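Local coordinates for protein acetyltransferase (Klebsiella pneumoniae, PDB 5XUN) that probably transfers the acetyl group of acetyl-CoA to glycyl-tRNA(Gly), acting as the toxin of a type II toxin-antitoxin system, at residues K140-F145 / D155-L160; S68-G73 / G131-A136; T19-G24 / P57-Y62. The protein carries 1 engineered substitution. All coordinates share one frame; numbering follows the deposited sequence.

In the fold
All three contacts belong to one GNAT domain and reach the bound acetyl coenzyme A. Along the chain they come in series: interaction 3 closes first, then interaction 2, then interaction 1. Interactions 2 and 3 both use strand 59-71 but sit on opposite sides of the chain's centre, their centres about 27 Å apart. Interaction 2 joins that strand to strand 131-135 across strand 88-99 of the central sheet. Helix 139-147 follows strand 131-135, so interactions 1 and 2 are neighbours, with centres about 13 Å apart and direct touches between them. Interaction 1 lies about 24 Å from interaction 3, centre to centre, so the cofactor is approached from well-separated parts of the fold.

Interaction 1: K140-F145 / D155-L160. Engineered in segment 140-145: Phe-145 (natural residue Tyr). With ACO (acetyl coenzyme *a), chain E.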
loop_
_atom_site.group_PDB
_atom_site.type_symbol
_atom_site.label_atom_id
_atom_site.label_comp_id
_atom_site.label_asym_id
_atom_site.label_seq_id
_atom_site.Cartn_x
_atom_site.Cartn_y
_atom_site.Cartn_z
ATOM N N LYS B 140 21.568 3.982 15.969
ATOM C CA LYS B 140 21.346 2.691 16.625
ATOM C C LYS B 140 20.291 1.870 15.882
ATOM O O LYS B 140 20.463 0.670 15.669
ATOM C CB LYS B 140 20.924 2.893 18.082
ATOM C CG LYS B 140 21.304 1.746 19.003
ATOM C CD LYS B 140 20.159 1.380 19.932
ATOM C CE LYS B 140 20.568 0.292 20.912
ATOM N NZ LYS B 140 20.110 -1.054 20.470
ATOM N N ALA B 141 19.203 2.537 15.492
ATOM C CA ALA B 141 18.160 1.889 14.703
ATOM C C ALA B 141 18.665 1.547 13.307
ATOM O O ALA B 141 18.353 0.479 12.766
ATOM C CB ALA B 141 16.928 2.789 14.625
ATOM N N LYS B 142 19.472 2.431 12.720
ATOM C CA LYS B 142 19.995 2.194 11.380
ATOM C C LYS B 142 20.858 0.942 11.341
ATOM O O LYS B 142 20.703 0.096 10.453
ATOM C CB LYS B 142 20.793 3.406 10.913
ATOM C CG LYS B 142 21.502 3.189 9.607
ATOM C CD LYS B 142 22.061 4.486 9.082
ATOM C CE LYS B 142 22.924 4.233 7.870
ATOM N NZ LYS B 142 23.332 5.509 7.252
ATOM N N ALA B 143 21.769 0.799 12.306
ATOM C CA ALA B 143 22.593 -0.403 12.357
ATOM C C ALA B 143 21.733 -1.642 12.545
ATOM O O ALA B 143 22.031 -2.708 11.994
ATOM C CB ALA B 143 23.627 -0.281 13.478
ATOM N N PHE B 144 20.662 -1.519 13.330
ATOM C CA PHE B 144 19.717 -2.616 13.506
ATOM C C PHE B 144 19.147 -3.069 12.165
ATOM O O PHE B 144 19.120 -4.266 11.862
ATOM C CB PHE B 144 18.604 -2.174 14.460
ATOM C CG PHE B 144 17.435 -3.113 14.525
ATOM C CD1 PHE B 144 17.517 -4.293 15.247
ATOM C CD2 PHE B 144 16.237 -2.798 13.896
ATOM C CE1 PHE B 144 16.440 -5.151 15.319
ATOM C CE2 PHE B 144 15.154 -3.654 13.969
ATOM C CZ PHE B 144 15.257 -4.833 14.676
ATOM N N PHE B 145 18.682 -2.122 11.347
ATOM C CA PHE B 145 18.061 -2.498 10.080
ATOM C C PHE B 145 19.099 -2.986 9.077
ATOM O O PHE B 145 18.846 -3.938 8.330
ATOM C CB PHE B 145 17.257 -1.324 9.514
ATOM C CG PHE B 145 15.963 -1.063 10.248
ATOM C CD1 PHE B 145 14.963 -2.026 10.277
ATOM C CD2 PHE B 145 15.744 0.140 10.898
ATOM C CE1 PHE B 145 13.778 -1.804 10.943
ATOM C CE2 PHE B 145 14.555 0.370 11.568
ATOM C CZ PHE B 145 13.570 -0.607 11.589
ATOM N N ASP B 155 22.729 8.537 0.071
ATOM C CA ASP B 155 24.150 8.390 0.361
ATOM C C ASP B 155 24.428 7.495 1.554
ATOM O O ASP B 155 23.529 6.998 2.131
ATOM C CB ASP B 155 24.897 9.735 0.361
ATOM C CG ASP B 155 24.211 10.806 1.165
ATOM O OD1 ASP B 155 23.979 11.889 0.625
ATOM O OD2 ASP B 155 23.927 10.600 2.343
ATOM N N GLU B 156 25.685 7.263 1.889
ATOM C CA GLU B 156 26.045 6.388 3.007
ATOM C C GLU B 156 25.714 6.875 4.409
ATOM O O GLU B 156 25.817 6.117 5.342
ATOM C CB GLU B 156 27.463 5.764 2.894
ATOM C CG GLU B 156 28.642 6.714 2.867
ATOM C CD GLU B 156 29.979 6.002 2.646
ATOM O OE1 GLU B 156 30.384 5.830 1.482
ATOM O OE2 GLU B 156 30.652 5.646 3.631
ATOM N N ASN B 157 25.390 8.149 4.555
ATOM C CA ASN B 157 24.945 8.695 5.834
ATOM C C ASN B 157 23.467 9.092 5.850
ATOM O O ASN B 157 23.038 9.811 6.764
ATOM C CB ASN B 157 25.798 9.895 6.261
ATOM C CG ASN B 157 26.204 9.827 7.726
ATOM O OD1 ASN B 157 25.741 8.947 8.462
ATOM N ND2 ASN B 157 27.027 10.768 8.160
ATOM N N SER B 158 22.676 8.657 4.876
ATOM C CA SER B 158 21.239 8.868 4.958
ATOM C C SER B 158 20.629 7.833 5.897
ATOM O O SER B 158 21.178 6.745 6.100
ATOM C CB SER B 158 20.585 8.776 3.572
ATOM O OG SER B 158 19.250 9.270 3.579
ATOM N N ASN B 159 19.494 8.191 6.493
ATOM C CA ASN B 159 18.737 7.272 7.333
ATOM C C ASN B 159 17.658 6.520 6.565
ATOM O O ASN B 159 16.886 5.771 7.173
ATOM C CB ASN B 159 18.105 8.034 8.503
ATOM C CG ASN B 159 19.128 8.442 9.547
ATOM O OD1 ASN B 159 19.897 7.608 10.037
ATOM N ND2 ASN B 159 19.166 9.731 9.868
ATOM N N LEU B 160 17.607 6.679 5.247
ATOM C CA LEU B 160 16.580 6.044 4.434
ATOM C C LEU B 160 17.068 4.666 4.013
ATOM O O LEU B 160 18.110 4.542 3.361
ATOM C CB LEU B 160 16.252 6.903 3.216
ATOM C CG LEU B 160 15.995 8.387 3.499
ATOM C CD1 LEU B 160 15.704 9.141 2.212
ATOM C CD2 LEU B 160 14.873 8.577 4.503
HETATM N N1A ACO E . 17.611 -13.832 17.867
HETATM C C2A ACO E . 18.223 -12.687 17.498
HETATM N N3A ACO E . 18.938 -11.907 18.334
HETATM C C4A ACO E . 19.088 -12.245 19.641
HETATM C C5A ACO E . 18.445 -13.486 20.117
HETATM C C6A ACO E . 17.676 -14.289 19.138
HETATM N N6A ACO E . 17.064 -15.439 19.516
HETATM N N7A ACO E . 18.732 -13.601 21.424
HETATM C C8A ACO E . 19.484 -12.529 21.754
HETATM N N9A ACO E . 19.719 -11.724 20.703
HETATM C C1B ACO E . 20.505 -10.456 20.787
HETATM C C2B ACO E . 21.710 -10.388 19.857
HETATM O O2B ACO E . 22.921 -10.656 20.580
HETATM C C3B ACO E . 21.700 -8.966 19.325
HETATM O O3B ACO E . 22.553 -8.149 20.125
HETATM P P3B ACO E . 23.407 -6.927 19.507
HETATM O O7A ACO E . 24.635 -7.588 18.925
HETATM O O8A ACO E . 22.493 -6.315 18.472
HETATM O O9A ACO E . 23.673 -6.038 20.700
HETATM C C4B ACO E . 20.274 -8.475 19.537
HETATM O O4B ACO E . 19.643 -9.358 20.466
HETATM C C5B ACO E . 19.433 -8.434 18.264
HETATM O O5B ACO E . 18.518 -7.345 18.371
HETATM P P1A ACO E . 17.003 -7.550 18.883
HETATM O O1A ACO E . 17.021 -8.139 20.269
HETATM O O2A ACO E . 16.180 -8.213 17.809
HETATM O O3A ACO E . 16.550 -6.016 18.960
HETATM P P2A ACO E . 15.757 -5.408 20.217
HETATM O O4A ACO E . 14.764 -6.413 20.739
HETATM O O5A ACO E . 16.743 -4.762 21.160
HETATM O O6A ACO E . 14.958 -4.248 19.441
HETATM C CBP ACO E . 14.857 -1.981 18.757
HETATM C CCP ACO E . 15.696 -3.246 18.745
HETATM C CDP ACO E . 13.436 -2.297 18.312
HETATM C CEP ACO E . 15.482 -0.945 17.834
HETATM C CAP ACO E . 14.903 -1.497 20.202
HETATM O OAP ACO E . 16.260 -1.154 20.510
HETATM C C9P ACO E . 14.038 -0.296 20.438
HETATM O O9P ACO E . 12.846 -0.409 20.686
HETATM N N8P ACO E . 14.670 0.867 20.377
HETATM C C7P ACO E . 14.089 2.089 20.886
HETATM C C6P ACO E . 13.100 2.695 19.901
HETATM C C5P ACO E . 13.700 2.639 18.520
HETATM O O5P ACO E . 14.712 3.269 18.255
HETATM N N4P ACO E . 13.058 1.866 17.646
HETATM C C3P ACO E . 13.573 1.628 16.314
HETATM C C2P ACO E . 13.356 2.811 15.384
HETATM S S1P ACO E . 12.047 2.412 14.275
HETATM C C ACO E . 12.451 3.492 13.090
HETATM O O ACO E . 13.557 3.992 13.147
HETATM C CH3 ACO E . 11.448 3.805 12.016
HETATM O O HOH W 1 25.532 6.418 8.666
#
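Lys-142 reaches straight out from helix 139-147 and ends between two backbone carbonyls, those of Glu-156 and Ser-158. Its chain is extended throughout, with CG anti to the backbone N (chi1 173°), which carries NZ to the turn, a span that suits lysine. Lys-142 NZ donates to Ser-158 O at 2.7 Å, tilted moderately from that carbonyl's plane. The second bond, from Lys-142 NZ to Glu-156 O at 3.2 Å, comes from well above the carbonyl plane. Asn-159 lies across the lysine at about a right angle, its OD1 3.9 Å from Lys-142 CD, a touch against the aliphatic stem. The type I turn from Asp-155 to Ser-158 sets the two carbonyls round the ammonium group, in the loop between strands 151-152 and 160-164 of the GNAT fold. A water accepts from Lys-142 NZ at 2.8 Å, and Gln-152 OE1 makes a fourth acceptor, so three protons must be shared among four and the bond to Glu-156 O is likely the looser one. Other faces of the same helix serve the cofactor. Ala-141 is small enough for its CB to lie 3.7 Å from ACO C2P, and Phe-144 covers ACO CCP with one ring face. The engineered Phe-145, a tyrosine in the natural protein, has Phe-144 CD2 over its ring centre and turns an edge to the acetyl carbon, CE2 lying 4.1 Å from ACO C.

Interaction 2: S68-G73 / G131-A136. With ACO (acetyl coenzyme *a), chain E.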
loop_
_atom_site.group_PDB
_atom_site.type_symbol
_atom_site.label_atom_id
_atom_site.label_comp_id
_atom_site.label_asym_id
_atom_site.label_seq_id
_atom_site.Cartn_x
_atom_site.Cartn_y
_atom_site.Cartn_z
ATOM N N SER B 68 2.874 3.872 0.907
ATOM C CA SER B 68 3.731 5.001 0.584
ATOM C C SER B 68 4.316 4.787 -0.801
ATOM O O SER B 68 4.023 3.799 -1.478
ATOM C CB SER B 68 4.844 5.166 1.617
ATOM O OG SER B 68 5.681 4.024 1.634
ATOM N N CYS B 69 5.122 5.753 -1.224
ATOM C CA CYS B 69 6.000 5.609 -2.371
ATOM C C CYS B 69 7.204 6.503 -2.121
ATOM O O CYS B 69 7.189 7.358 -1.233
ATOM C CB CYS B 69 5.295 5.954 -3.694
ATOM S SG CYS B 69 4.590 7.615 -3.806
ATOM N N PHE B 70 8.260 6.284 -2.895
ATOM C CA PHE B 70 9.498 7.028 -2.706
ATOM C C PHE B 70 10.172 7.218 -4.054
ATOM O O PHE B 70 9.954 6.445 -4.991
ATOM C CB PHE B 70 10.433 6.322 -1.717
ATOM C CG PHE B 70 10.991 5.015 -2.219
ATOM C CD1 PHE B 70 10.279 3.837 -2.078
ATOM C CD2 PHE B 70 12.249 4.964 -2.795
ATOM C CE1 PHE B 70 10.799 2.637 -2.523
ATOM C CE2 PHE B 70 12.778 3.768 -3.244
ATOM C CZ PHE B 70 12.054 2.602 -3.109
ATOM N N GLU B 71 10.986 8.272 -4.136
ATOM C CA GLU B 71 11.615 8.662 -5.394
ATOM C C GLU B 71 12.483 7.542 -5.951
ATOM O O GLU B 71 13.318 6.975 -5.244
ATOM C CB GLU B 71 12.450 9.927 -5.206
ATOM C CG GLU B 71 11.622 11.196 -5.083
ATOM C CD GLU B 71 12.447 12.454 -5.285
ATOM O OE1 GLU B 71 13.518 12.368 -5.927
ATOM O OE2 GLU B 71 12.022 13.525 -4.804
ATOM N N ARG B 72 12.286 7.240 -7.234
ATOM C CA ARG B 72 13.058 6.192 -7.894
ATOM C C ARG B 72 14.561 6.428 -7.784
ATOM O O ARG B 72 15.333 5.465 -7.691
ATOM C CB ARG B 72 12.617 6.096 -9.357
ATOM C CG ARG B 72 13.679 5.617 -10.330
ATOM C CD ARG B 72 13.198 5.744 -11.759
ATOM N NE ARG B 72 12.872 7.116 -12.134
ATOM C CZ ARG B 72 12.300 7.455 -13.286
ATOM N NH1 ARG B 72 11.985 6.522 -14.173
ATOM N NH2 ARG B 72 12.030 8.727 -13.550
ATOM N N GLY B 73 14.992 7.691 -7.743
ATOM C CA GLY B 73 16.414 7.997 -7.713
ATOM C C GLY B 73 17.129 7.572 -6.447
ATOM O O GLY B 73 18.357 7.449 -6.459
ATOM N N GLY B 131 8.777 -2.608 -2.226
ATOM C CA GLY B 131 9.481 -3.066 -1.049
ATOM C C GLY B 131 9.047 -2.287 0.174
ATOM O O GLY B 131 8.073 -1.526 0.140
ATOM N N LEU B 132 9.798 -2.487 1.255
ATOM C CA LEU B 132 9.502 -1.886 2.548
ATOM C C LEU B 132 10.471 -0.739 2.797
ATOM O O LEU B 132 11.687 -0.947 2.836
ATOM C CB LEU B 132 9.589 -2.923 3.666
ATOM C CG LEU B 132 9.447 -2.449 5.118
ATOM C CD1 LEU B 132 8.018 -2.039 5.467
ATOM C CD2 LEU B 132 9.918 -3.550 6.049
ATOM N N PHE B 133 9.925 0.458 2.980
ATOM C CA PHE B 133 10.689 1.676 3.204
ATOM C C PHE B 133 10.722 1.972 4.699
ATOM O O PHE B 133 9.722 1.784 5.397
ATOM C CB PHE B 133 10.046 2.839 2.437
ATOM C CG PHE B 133 10.781 4.159 2.552
ATOM C CD1 PHE B 133 10.571 5.000 3.639
ATOM C CD2 PHE B 133 11.632 4.583 1.542
ATOM C CE1 PHE B 133 11.226 6.222 3.740
ATOM C CE2 PHE B 133 12.293 5.808 1.632
ATOM C CZ PHE B 133 12.089 6.624 2.735
ATOM N N VAL B 134 11.865 2.442 5.194
ATOM C CA VAL B 134 11.951 2.818 6.603
ATOM C C VAL B 134 12.943 3.962 6.752
ATOM O O VAL B 134 13.997 3.982 6.108
ATOM C CB VAL B 134 12.320 1.606 7.489
ATOM C CG1 VAL B 134 13.713 1.089 7.170
ATOM C CG2 VAL B 134 12.186 1.960 8.958
ATOM N N GLU B 135 12.584 4.931 7.591
ATOM C CA GLU B 135 13.488 6.003 7.978
ATOM C C GLU B 135 14.032 5.672 9.359
ATOM O O GLU B 135 13.290 5.692 10.344
ATOM C CB GLU B 135 12.773 7.349 7.981
ATOM C CG GLU B 135 13.557 8.446 8.669
ATOM C CD GLU B 135 13.153 9.822 8.192
ATOM O OE1 GLU B 135 14.047 10.675 8.023
ATOM O OE2 GLU B 135 11.947 10.035 7.945
ATOM N N ALA B 136 15.323 5.367 9.430
ATOM C CA ALA B 136 15.926 5.031 10.710
ATOM C C ALA B 136 15.912 6.259 11.610
ATOM O O ALA B 136 16.305 7.353 11.191
ATOM C CB ALA B 136 17.353 4.528 10.510
HETATM N N1A ACO E . 17.611 -13.832 17.867
HETATM C C2A ACO E . 18.223 -12.687 17.498
HETATM N N3A ACO E . 18.938 -11.907 18.334
HETATM C C4A ACO E . 19.088 -12.245 19.641
HETATM C C5A ACO E . 18.445 -13.486 20.117
HETATM C C6A ACO E . 17.676 -14.289 19.138
HETATM N N6A ACO E . 17.064 -15.439 19.516
HETATM N N7A ACO E . 18.732 -13.601 21.424
HETATM C C8A ACO E . 19.484 -12.529 21.754
HETATM N N9A ACO E . 19.719 -11.724 20.703
HETATM C C1B ACO E . 20.505 -10.456 20.787
HETATM C C2B ACO E . 21.710 -10.388 19.857
HETATM O O2B ACO E . 22.921 -10.656 20.580
HETATM C C3B ACO E . 21.700 -8.966 19.325
HETATM O O3B ACO E . 22.553 -8.149 20.125
HETATM P P3B ACO E . 23.407 -6.927 19.507
HETATM O O7A ACO E . 24.635 -7.588 18.925
HETATM O O8A ACO E . 22.493 -6.315 18.472
HETATM O O9A ACO E . 23.673 -6.038 20.700
HETATM C C4B ACO E . 20.274 -8.475 19.537
HETATM O O4B ACO E . 19.643 -9.358 20.466
HETATM C C5B ACO E . 19.433 -8.434 18.264
HETATM O O5B ACO E . 18.518 -7.345 18.371
HETATM P P1A ACO E . 17.003 -7.550 18.883
HETATM O O1A ACO E . 17.021 -8.139 20.269
HETATM O O2A ACO E . 16.180 -8.213 17.809
HETATM O O3A ACO E . 16.550 -6.016 18.960
HETATM P P2A ACO E . 15.757 -5.408 20.217
HETATM O O4A ACO E . 14.764 -6.413 20.739
HETATM O O5A ACO E . 16.743 -4.762 21.160
HETATM O O6A ACO E . 14.958 -4.248 19.441
HETATM C CBP ACO E . 14.857 -1.981 18.757
HETATM C CCP ACO E . 15.696 -3.246 18.745
HETATM C CDP ACO E . 13.436 -2.297 18.312
HETATM C CEP ACO E . 15.482 -0.945 17.834
HETATM C CAP ACO E . 14.903 -1.497 20.202
HETATM O OAP ACO E . 16.260 -1.154 20.510
HETATM C C9P ACO E . 14.038 -0.296 20.438
HETATM O O9P ACO E . 12.846 -0.409 20.686
HETATM N N8P ACO E . 14.670 0.867 20.377
HETATM C C7P ACO E . 14.089 2.089 20.886
HETATM C C6P ACO E . 13.100 2.695 19.901
HETATM C C5P ACO E . 13.700 2.639 18.520
HETATM O O5P ACO E . 14.712 3.269 18.255
HETATM N N4P ACO E . 13.058 1.866 17.646
HETATM C C3P ACO E . 13.573 1.628 16.314
HETATM C C2P ACO E . 13.356 2.811 15.384
HETATM S S1P ACO E . 12.047 2.412 14.275
HETATM C C ACO E . 12.451 3.492 13.090
HETATM O O ACO E . 13.557 3.992 13.147
HETATM C CH3 ACO E . 11.448 3.805 12.016
#
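Phe-70 and Phe-133 meet over strand 88-99, which runs between their own strands in the central sheet. Followed outward, Phe-70 makes its contact early. Phe-70 CB already rests against the far ring, 3.9 Å from Phe-133 CE2 and about as near to CD2. Phe-70 CG is the nearest atom of all, 3.8 Å from Phe-133 CD2. From there the ring turns off: Phe-70 CD1 still lies 3.9 Å from Phe-133 CD2, whereas the more distant ring atoms lead away from Phe-133. The torsion explains this course, for CG of Phe-70 stands between the backbone N and the carbonyl carbon (chi1 68°). Phe-133 answers with CG anti to its backbone N (chi1 -178°), reaching back over the middle strand with its CD2-CE2 side. The planes of the Phe-70 and Phe-133 rings make an angle of 36°, an oblique pairing that is neither a parallel stack nor a T-shape.

Phe-70 CA and Phe-133 CA are 8.1 Å apart, a gap that large flat side chains can bridge. Strand 88-99 adds small residues to the contact: Phe-70 touches Ser-91 and Phe-133 touches Thr-93. Phe-162 and Leu-75 extend the apolar patch beside Phe-70, and Leu-153 adds to it beside Phe-133.

One residue further along strand 131-135, the cofactor is met. Val-134 CG2 is 3.6 Å from the acetyl methyl, ACO CH3, and Glu-135 O lies 3.1 Å from ACO CH3 too, so this strand lines the acetyl end of the pocket as in other GNAT enzymes. Between the two phenylalanines themselves the contact is apolar: it depends on close carbon surfaces and the exclusion of water, and imposes little directional demand on how the rings are turned.

Interaction 3: T19-G24 / P57-Y62; sequences TGFDCG and PRLLGY. With ACO (acetyl coenzyme *a), chain E.
Phe-21 drives its ring edge-on against the backbone of strand 59-71, where Leu-60 and Gly-61 form a classic beta bulge opposite Leu-50 in the GNAT sheet. CD2 of Phe-21 lies 3.4 Å from Leu-59 O, at the ring's edge. Its neighbour, Phe-21 CE2, is 3.7 Å from Leu-60 C, which lies in the ring plane, and the amide of Gly-61 follows close by, so the ring edge meets the backbone of the bulge itself. Leu-59, with CG anti to its backbone N (chi1 -170°), sets its CD2 3.8 Å from Phe-21 CE2. Beyond it the tip of the phenylalanine, Phe-21 CZ, stands 4.2 Å from Tyr-62 CD1 and meets the edge of the tyrosine ring.

Helix 26-34 closes round this first shell: Leu-32 touches both Phe-21 and Leu-59, and Tyr-62 leans on Phe-31 while its OH bonds to Leu-28 O. The tyrosine thus joins an apolar ring to a polar end that is satisfied within the protein.

Further out, the loop itself is bent to shape. Gly-20 and Gly-24 both adopt positive phi, where a CB would press on the preceding carbonyl O. Between them Cys-23 faces the cofactor, its SG 3.6 Å from ACO C6P and its carbonyl O 3.2 Å from ACO C7P. Asp-22 sets the bend by an Asx turn, and also takes a weak bond from Asn-29. Gly-24 N donates to Asp-22 OD1 over 2.7 Å, approaching from above the carboxylate plane, 48° out of it.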
loop_
_atom_site.group_PDB
_atom_site.type_symbol
_atom_site.label_atom_id
_atom_site.label_comp_id
_atom_site.label_asym_id
_atom_site.label_seq_id
_atom_site.Cartn_x
_atom_site.Cartn_y
_atom_site.Cartn_z
ATOM N N THR B 19 0.867 0.679 30.797
ATOM C CA THR B 19 1.436 1.507 31.856
ATOM C C THR B 19 2.878 1.090 32.126
ATOM O O THR B 19 3.171 -0.092 32.335
ATOM C CB THR B 19 0.597 1.413 33.132
ATOM O OG1 THR B 19 0.703 0.096 33.686
ATOM C CG2 THR B 19 -0.867 1.729 32.844
ATOM N N GLY B 20 3.785 2.061 32.102
ATOM C CA GLY B 20 5.184 1.750 32.279
ATOM C C GLY B 20 5.924 1.360 31.019
ATOM O O GLY B 20 7.080 0.928 31.112
ATOM N N PHE B 21 5.299 1.474 29.847
ATOM C CA PHE B 21 5.982 1.111 28.614
ATOM C C PHE B 21 7.061 2.144 28.333
ATOM O O PHE B 21 6.795 3.349 28.336
ATOM C CB PHE B 21 5.001 1.031 27.436
ATOM C CG PHE B 21 5.660 0.682 26.116
ATOM C CD1 PHE B 21 6.211 1.670 25.309
ATOM C CD2 PHE B 21 5.732 -0.635 25.688
ATOM C CE1 PHE B 21 6.827 1.350 24.101
ATOM C CE2 PHE B 21 6.341 -0.962 24.486
ATOM C CZ PHE B 21 6.891 0.030 23.693
ATOM N N ASP B 22 8.275 1.671 28.056
ATOM C CA ASP B 22 9.400 2.559 27.787
ATOM C C ASP B 22 10.371 1.817 26.882
ATOM O O ASP B 22 11.032 0.876 27.323
ATOM C CB ASP B 22 10.094 2.995 29.078
ATOM C CG ASP B 22 11.290 3.906 28.821
ATOM O OD1 ASP B 22 11.444 4.397 27.680
ATOM O OD2 ASP B 22 12.087 4.124 29.757
ATOM N N CYS B 23 10.434 2.224 25.621
ATOM C CA CYS B 23 11.403 1.669 24.690
ATOM C C CYS B 23 12.732 2.409 24.726
ATOM O O CYS B 23 13.683 1.975 24.070
ATOM C CB CYS B 23 10.835 1.686 23.259
ATOM S SG CYS B 23 10.678 3.335 22.542
ATOM N N GLY B 24 12.820 3.503 25.480
ATOM C CA GLY B 24 14.026 4.298 25.562
ATOM C C GLY B 24 14.073 5.464 24.606
ATOM O O GLY B 24 15.041 6.235 24.636
ATOM N N PRO B 57 -3.614 -8.423 28.714
ATOM C CA PRO B 57 -2.321 -8.555 28.043
ATOM C C PRO B 57 -1.535 -7.258 28.142
ATOM O O PRO B 57 -2.069 -6.164 27.952
ATOM C CB PRO B 57 -2.701 -8.891 26.595
ATOM C CG PRO B 57 -4.172 -8.586 26.484
ATOM C CD PRO B 57 -4.735 -8.805 27.844
ATOM N N ARG B 58 -0.265 -7.394 28.484
ATOM C CA ARG B 58 0.641 -6.266 28.540
ATOM C C ARG B 58 1.288 -6.076 27.179
ATOM O O ARG B 58 1.639 -7.047 26.505
ATOM C CB ARG B 58 1.693 -6.499 29.623
ATOM C CG ARG B 58 1.061 -6.779 30.983
ATOM C CD ARG B 58 2.067 -7.198 32.034
ATOM N NE ARG B 58 3.329 -6.477 31.913
ATOM C CZ ARG B 58 4.487 -7.060 31.631
ATOM N NH1 ARG B 58 4.535 -8.372 31.434
ATOM N NH2 ARG B 58 5.594 -6.333 31.539
ATOM N N LEU B 59 1.423 -4.822 26.767
ATOM C CA LEU B 59 2.030 -4.507 25.485
ATOM C C LEU B 59 3.524 -4.316 25.712
ATOM O O LEU B 59 3.933 -3.463 26.505
ATOM C CB LEU B 59 1.381 -3.263 24.877
ATOM C CG LEU B 59 1.695 -2.886 23.431
ATOM C CD1 LEU B 59 0.456 -2.282 22.782
ATOM C CD2 LEU B 59 2.847 -1.902 23.356
ATOM N N LEU B 60 4.331 -5.142 25.046
ATOM C CA LEU B 60 5.779 -5.082 25.162
ATOM C C LEU B 60 6.463 -4.580 23.898
ATOM O O LEU B 60 7.685 -4.386 23.908
ATOM C CB LEU B 60 6.336 -6.466 25.537
ATOM C CG LEU B 60 6.118 -6.981 26.969
ATOM C CD1 LEU B 60 6.623 -5.974 27.992
ATOM C CD2 LEU B 60 4.671 -7.357 27.255
ATOM N N GLY B 61 5.714 -4.366 22.821
ATOM C CA GLY B 61 6.262 -3.789 21.610
ATOM C C GLY B 61 5.156 -3.553 20.609
ATOM O O GLY B 61 4.049 -4.085 20.746
ATOM N N TYR B 62 5.461 -2.743 19.598
ATOM C CA TYR B 62 4.459 -2.454 18.581
ATOM C C TYR B 62 5.144 -1.963 17.313
ATOM O O TYR B 62 6.313 -1.565 17.339
ATOM C CB TYR B 62 3.443 -1.422 19.088
ATOM C CG TYR B 62 3.930 0.016 19.070
ATOM C CD1 TYR B 62 4.664 0.550 20.133
ATOM C CD2 TYR B 62 3.631 0.847 18.006
ATOM C CE1 TYR B 62 5.104 1.873 20.107
ATOM C CE2 TYR B 62 4.054 2.143 17.970
ATOM C CZ TYR B 62 4.785 2.662 19.023
ATOM O OH TYR B 62 5.199 3.972 18.957
HETATM N N1A ACO E . 17.611 -13.832 17.867
HETATM C C2A ACO E . 18.223 -12.687 17.498
HETATM N N3A ACO E . 18.938 -11.907 18.334
HETATM C C4A ACO E . 19.088 -12.245 19.641
HETATM C C5A ACO E . 18.445 -13.486 20.117
HETATM C C6A ACO E . 17.676 -14.289 19.138
HETATM N N6A ACO E . 17.064 -15.439 19.516
HETATM N N7A ACO E . 18.732 -13.601 21.424
HETATM C C8A ACO E . 19.484 -12.529 21.754
HETATM N N9A ACO E . 19.719 -11.724 20.703
HETATM C C1B ACO E . 20.505 -10.456 20.787
HETATM C C2B ACO E . 21.710 -10.388 19.857
HETATM O O2B ACO E . 22.921 -10.656 20.580
HETATM C C3B ACO E . 21.700 -8.966 19.325
HETATM O O3B ACO E . 22.553 -8.149 20.125
HETATM P P3B ACO E . 23.407 -6.927 19.507
HETATM O O7A ACO E . 24.635 -7.588 18.925
HETATM O O8A ACO E . 22.493 -6.315 18.472
HETATM O O9A ACO E . 23.673 -6.038 20.700
HETATM C C4B ACO E . 20.274 -8.475 19.537
HETATM O O4B ACO E . 19.643 -9.358 20.466
HETATM C C5B ACO E . 19.433 -8.434 18.264
HETATM O O5B ACO E . 18.518 -7.345 18.371
HETATM P P1A ACO E . 17.003 -7.550 18.883
HETATM O O1A ACO E . 17.021 -8.139 20.269
HETATM O O2A ACO E . 16.180 -8.213 17.809
HETATM O O3A ACO E . 16.550 -6.016 18.960
HETATM P P2A ACO E . 15.757 -5.408 20.217
HETATM O O4A ACO E . 14.764 -6.413 20.739
HETATM O O5A ACO E . 16.743 -4.762 21.160
HETATM O O6A ACO E . 14.958 -4.248 19.441
HETATM C CBP ACO E . 14.857 -1.981 18.757
HETATM C CCP ACO E . 15.696 -3.246 18.745
HETATM C CDP ACO E . 13.436 -2.297 18.312
HETATM C CEP ACO E . 15.482 -0.945 17.834
HETATM C CAP ACO E . 14.903 -1.497 20.202
HETATM O OAP ACO E . 16.260 -1.154 20.510
HETATM C C9P ACO E . 14.038 -0.296 20.438
HETATM O O9P ACO E . 12.846 -0.409 20.686
HETATM N N8P ACO E . 14.670 0.867 20.377
HETATM C C7P ACO E . 14.089 2.089 20.886
HETATM C C6P ACO E . 13.100 2.695 19.901
HETATM C C5P ACO E . 13.700 2.639 18.520
HETATM O O5P ACO E . 14.712 3.269 18.255
HETATM N N4P ACO E . 13.058 1.866 17.646
HETATM C C3P ACO E . 13.573 1.628 16.314
HETATM C C2P ACO E . 13.356 2.811 15.384
HETATM S S1P ACO E . 12.047 2.412 14.275
HETATM C C ACO E . 12.451 3.492 13.090
HETATM O O ACO E . 13.557 3.992 13.147
HETATM C CH3 ACO E . 11.448 3.805 12.016
#